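Local coordinates for putative branched-chain amino acid ABC transporter, periplasmic branched-chain amino acid-binding protein (PDB 4RU0) that probably binds a branched-chain amino acid or a related small solute in the periplasm and delivers it to an ABC transporter for uptake, at residues Gly90-Lys98 and Ala119-Ile129. Sequence-based numbering, arbitrary orientation.
Sequences GIECYERFK and ALSERAEVDKI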
loop_
_atom_site.group_PDB
_atom_site.type_symbol
_atom_site.label_atom_id
_atom_site.label_comp_id
_atom_site.label_asym_id
_atom_site.label_seq_id
_atom_site.Cartn_x
_atom_site.Cartn_y
_atom_site.Cartn_z
ATOM N N GLY A 90 0.620 -13.318 -13.879
ATOM C CA GLY A 90 -0.344 -12.360 -13.363
ATOM C C GLY A 90 -1.422 -12.051 -14.392
ATOM O O GLY A 90 -2.617 -12.068 -14.091
ATOM N N ILE A 91 -0.985 -11.795 -15.621
ATOM C CA ILE A 91 -1.880 -11.514 -16.732
ATOM C C ILE A 91 -2.788 -12.701 -17.038
ATOM O O ILE A 91 -3.987 -12.526 -17.271
ATOM C CB ILE A 91 -1.079 -11.131 -17.988
ATOM C CG1 ILE A 91 -0.494 -9.729 -17.821
ATOM C CG2 ILE A 91 -1.946 -11.200 -19.230
ATOM C CD1 ILE A 91 0.531 -9.354 -18.889
ATOM N N GLU A 92 -2.221 -13.906 -17.038
ATOM C CA GLU A 92 -3.014 -15.110 -17.274
ATOM C C GLU A 92 -4.060 -15.327 -16.184
ATOM O O GLU A 92 -5.155 -15.815 -16.457
ATOM C CB GLU A 92 -2.116 -16.341 -17.370
ATOM C CG GLU A 92 -1.201 -16.341 -18.580
ATOM C CD GLU A 92 -0.244 -17.517 -18.574
ATOM O OE1 GLU A 92 -0.372 -18.380 -17.673
ATOM O OE2 GLU A 92 0.635 -17.573 -19.464
ATOM N N CYS A 93 -3.716 -14.972 -14.951
ATOM C CA CYS A 93 -4.649 -15.104 -13.839
ATOM C C CYS A 93 -5.826 -14.160 -14.017
ATOM O O CYS A 93 -6.976 -14.553 -13.841
ATOM C CB CYS A 93 -3.945 -14.839 -12.502
ATOM S SG CYS A 93 -3.018 -16.270 -11.898
ATOM N N TYR A 94 -5.527 -12.921 -14.390
ATOM C CA TYR A 94 -6.553 -11.922 -14.638
ATOM C C TYR A 94 -7.511 -12.386 -15.728
ATOM O O TYR A 94 -8.724 -12.247 -15.593
ATOM C CB TYR A 94 -5.923 -10.585 -15.022
ATOM C CG TYR A 94 -6.901 -9.592 -15.612
ATOM C CD1 TYR A 94 -7.124 -9.536 -16.986
ATOM C CD2 TYR A 94 -7.601 -8.707 -14.797
ATOM C CE1 TYR A 94 -8.017 -8.638 -17.526
ATOM C CE2 TYR A 94 -8.492 -7.797 -15.333
ATOM C CZ TYR A 94 -8.693 -7.769 -16.700
ATOM O OH TYR A 94 -9.573 -6.871 -17.243
ATOM N N GLU A 95 -6.960 -12.932 -16.810
ATOM C CA GLU A 95 -7.779 -13.390 -17.929
ATOM C C GLU A 95 -8.615 -14.598 -17.538
ATOM O O GLU A 95 -9.711 -14.794 -18.059
ATOM C CB GLU A 95 -6.907 -13.723 -19.142
ATOM C CG GLU A 95 -6.253 -12.507 -19.775
ATOM C CD GLU A 95 -7.254 -11.589 -20.464
ATOM O OE1 GLU A 95 -8.287 -12.083 -20.963
ATOM O OE2 GLU A 95 -7.006 -10.368 -20.509
ATOM N N ARG A 96 -8.095 -15.414 -16.627
ATOM C CA ARG A 96 -8.848 -16.559 -16.143
ATOM C C ARG A 96 -10.020 -16.105 -15.268
ATOM O O ARG A 96 -11.102 -16.683 -15.313
ATOM C CB ARG A 96 -7.938 -17.512 -15.370
ATOM C CG ARG A 96 -8.664 -18.402 -14.360
ATOM C CD ARG A 96 -8.064 -19.801 -14.275
ATOM N NE ARG A 96 -6.625 -19.800 -14.027
ATOM C CZ ARG A 96 -5.702 -19.941 -14.979
ATOM N NH1 ARG A 96 -6.066 -20.091 -16.250
ATOM N NH2 ARG A 96 -4.409 -19.927 -14.664
ATOM N N PHE A 97 -9.801 -15.039 -14.503
ATOM C CA PHE A 97 -10.760 -14.594 -13.502
ATOM C C PHE A 97 -11.740 -13.524 -13.979
ATOM O O PHE A 97 -12.831 -13.401 -13.423
ATOM C CB PHE A 97 -10.015 -14.063 -12.274
ATOM C CG PHE A 97 -9.494 -15.136 -11.366
ATOM C CD1 PHE A 97 -10.011 -16.421 -11.422
ATOM C CD2 PHE A 97 -8.490 -14.857 -10.450
ATOM C CE1 PHE A 97 -9.538 -17.413 -10.582
ATOM C CE2 PHE A 97 -8.010 -15.843 -9.602
ATOM C CZ PHE A 97 -8.535 -17.122 -9.671
ATOM N N LYS A 98 -11.362 -12.753 -14.996
ATOM C CA LYS A 98 -12.141 -11.571 -15.372
ATOM C C LYS A 98 -13.603 -11.881 -15.736
ATOM O O LYS A 98 -14.447 -10.983 -15.742
ATOM C CB LYS A 98 -11.471 -10.837 -16.536
ATOM C CG LYS A 98 -11.613 -11.524 -17.879
ATOM C CD LYS A 98 -11.102 -10.638 -19.008
ATOM C CE LYS A 98 -11.389 -11.258 -20.372
ATOM N NZ LYS A 98 -10.739 -10.490 -21.469
ATOM N N ALA A 119 0.900 -3.758 -16.370
ATOM C CA ALA A 119 0.577 -4.338 -17.668
ATOM C C ALA A 119 -0.925 -4.466 -17.895
ATOM O O ALA A 119 -1.394 -4.432 -19.034
ATOM C CB ALA A 119 1.242 -5.701 -17.811
ATOM N N LEU A 120 -1.679 -4.605 -16.811
ATOM C CA LEU A 120 -3.114 -4.880 -16.904
ATOM C C LEU A 120 -3.981 -3.633 -17.038
ATOM O O LEU A 120 -5.162 -3.728 -17.348
ATOM C CB LEU A 120 -3.575 -5.664 -15.673
ATOM C CG LEU A 120 -3.235 -7.144 -15.580
ATOM C CD1 LEU A 120 -3.689 -7.666 -14.222
ATOM C CD2 LEU A 120 -3.905 -7.914 -16.703
ATOM N N SER A 121 -3.391 -2.473 -16.780
ATOM C CA SER A 121 -4.134 -1.224 -16.671
ATOM C C SER A 121 -5.041 -0.922 -17.865
ATOM O O SER A 121 -6.211 -0.579 -17.692
ATOM C CB SER A 121 -3.160 -0.061 -16.471
ATOM O OG SER A 121 -3.848 1.177 -16.417
ATOM N N GLU A 122 -4.508 -1.052 -19.073
ATOM C CA GLU A 122 -5.255 -0.656 -20.253
ATOM C C GLU A 122 -6.381 -1.635 -20.557
ATOM O O GLU A 122 -7.489 -1.224 -20.909
ATOM C CB GLU A 122 -4.317 -0.509 -21.455
ATOM C CG GLU A 122 -3.237 0.543 -21.225
ATOM C CD GLU A 122 -2.312 0.737 -22.418
ATOM O OE1 GLU A 122 -1.391 -0.090 -22.609
ATOM O OE2 GLU A 122 -2.488 1.732 -23.155
ATOM N N ARG A 123 -6.126 -2.928 -20.402
ATOM C CA ARG A 123 -7.158 -3.896 -20.743
ATOM C C ARG A 123 -8.181 -4.021 -19.617
ATOM O O ARG A 123 -9.301 -4.481 -19.837
ATOM C CB ARG A 123 -6.544 -5.256 -21.103
ATOM C CG ARG A 123 -6.120 -6.136 -19.955
ATOM C CD ARG A 123 -5.742 -7.525 -20.485
ATOM N NE ARG A 123 -4.484 -7.542 -21.240
ATOM C CZ ARG A 123 -3.948 -8.639 -21.780
ATOM N NH1 ARG A 123 -4.553 -9.813 -21.666
ATOM N NH2 ARG A 123 -2.799 -8.568 -22.437
ATOM N N ALA A 124 -7.809 -3.576 -18.422
ATOM C CA ALA A 124 -8.755 -3.513 -17.314
ATOM C C ALA A 124 -9.814 -2.446 -17.570
ATOM O O ALA A 124 -10.977 -2.616 -17.213
ATOM C CB ALA A 124 -8.035 -3.233 -16.006
ATOM N N GLU A 125 -9.401 -1.341 -18.183
ATOM C CA GLU A 125 -10.326 -0.270 -18.536
ATOM C C GLU A 125 -11.329 -0.745 -19.585
ATOM O O GLU A 125 -12.530 -0.489 -19.464
ATOM C CB GLU A 125 -9.562 0.955 -19.043
ATOM C CG GLU A 125 -10.454 2.135 -19.401
ATOM C CD GLU A 125 -9.699 3.458 -19.422
ATOM O OE1 GLU A 125 -8.578 3.523 -18.866
ATOM O OE2 GLU A 125 -10.231 4.437 -19.990
ATOM N N VAL A 126 -10.835 -1.451 -20.602
ATOM C CA VAL A 126 -11.695 -1.995 -21.654
ATOM C C VAL A 126 -12.703 -3.001 -21.100
ATOM O O VAL A 126 -13.854 -3.042 -21.537
ATOM C CB VAL A 126 -10.869 -2.675 -22.763
ATOM C CG1 VAL A 126 -11.778 -3.269 -23.827
ATOM C CG2 VAL A 126 -9.903 -1.684 -23.385
ATOM N N ASP A 127 -12.274 -3.808 -20.132
ATOM C CA ASP A 127 -13.134 -4.854 -19.571
ATOM C C ASP A 127 -14.022 -4.318 -18.459
ATOM O O ASP A 127 -14.820 -5.054 -17.887
ATOM C CB ASP A 127 -12.299 -6.023 -19.032
ATOM C CG ASP A 127 -11.397 -6.642 -20.087
ATOM O OD1 ASP A 127 -11.634 -6.423 -21.296
ATOM O OD2 ASP A 127 -10.454 -7.362 -19.702
ATOM N N LYS A 128 -13.866 -3.034 -18.157
ATOM C CA LYS A 128 -14.571 -2.382 -17.053
ATOM C C LYS A 128 -14.410 -3.153 -15.734
ATOM O O LYS A 128 -15.389 -3.472 -15.046
ATOM C CB LYS A 128 -16.049 -2.194 -17.411
ATOM C CG LYS A 128 -16.240 -1.251 -18.600
ATOM C CD LYS A 128 -17.699 -1.091 -18.992
ATOM C CE LYS A 128 -17.849 -0.069 -20.108
ATOM N NZ LYS A 128 -19.266 0.066 -20.542
ATOM N N ILE A 129 -13.158 -3.443 -15.392
ATOM C CA ILE A 129 -12.830 -4.091 -14.132
ATOM C C ILE A 129 -11.841 -3.245 -13.331
ATOM O O ILE A 129 -10.720 -3.000 -13.771
ATOM C CB ILE A 129 -12.245 -5.490 -14.354
ATOM C CG1 ILE A 129 -13.263 -6.371 -15.075
ATOM C CG2 ILE A 129 -11.838 -6.106 -13.025
ATOM C CD1 ILE A 129 -12.901 -7.830 -15.105
#
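Tyr94 reaches from helix 87-97 to the end of helix 114-126, where its hydroxyl gives a hydrogen bond to the carboxylate of Asp127 (OH to OD2, 2.7 Å). Its CG stands anti to the backbone N (chi1 166°), which sends the ring toward helix 114-126; ring and carboxylate lie nearly coplanar, 13° apart, and the bond meets OD2 on its anti side. Leu120 passes the ring base in the opposite direction, its CD2 3.6 Å from Tyr94 CG, while Ala124, with only a methyl, leaves room for the hydroxyl end. A tyrosine suits this place because its ring packs in the apolar interior and its hydroxyl still reaches the polar side of the contact, where Asp127 lies. A leucine here would probably leave Asp127 without its hydroxyl partner and open a gap beside Ala124.

Arg123 bends at chi3 and brings NH1 to Glu95 OE2 at 2.8 Å, a nearly straight salt bridge (166°) that lies in the guanidinium plane but meets the carboxylate from above its own. Ile91 lays CG2 over one guanidinium face, 3.8 Å from Arg123 NH1, and extends CD1 to the methyl of Ala119. The other oxygen of Glu95, OE1, takes Lys98 NZ at 3.0 Å; the same extended lysine makes a long ion pair with Asp127, completing a four-residue network that probably eases the closeness of the two carboxylates. Ile129, just beyond the Schellman motif at Lys128, sets CD1 3.6 Å from Lys98 CB.

Tyr109 meets the Tyr94 ring edge-to-face, and the Cys81–Cys93 disulfide ties helix 87-97 to strand 76-82. The axes of segments 90-97 and 119-126 run nearly parallel and come within 10.9 Å, as neighbouring helices of one alpha/beta lobe in a type I periplasmic binding protein, the leucine-binding protein fold.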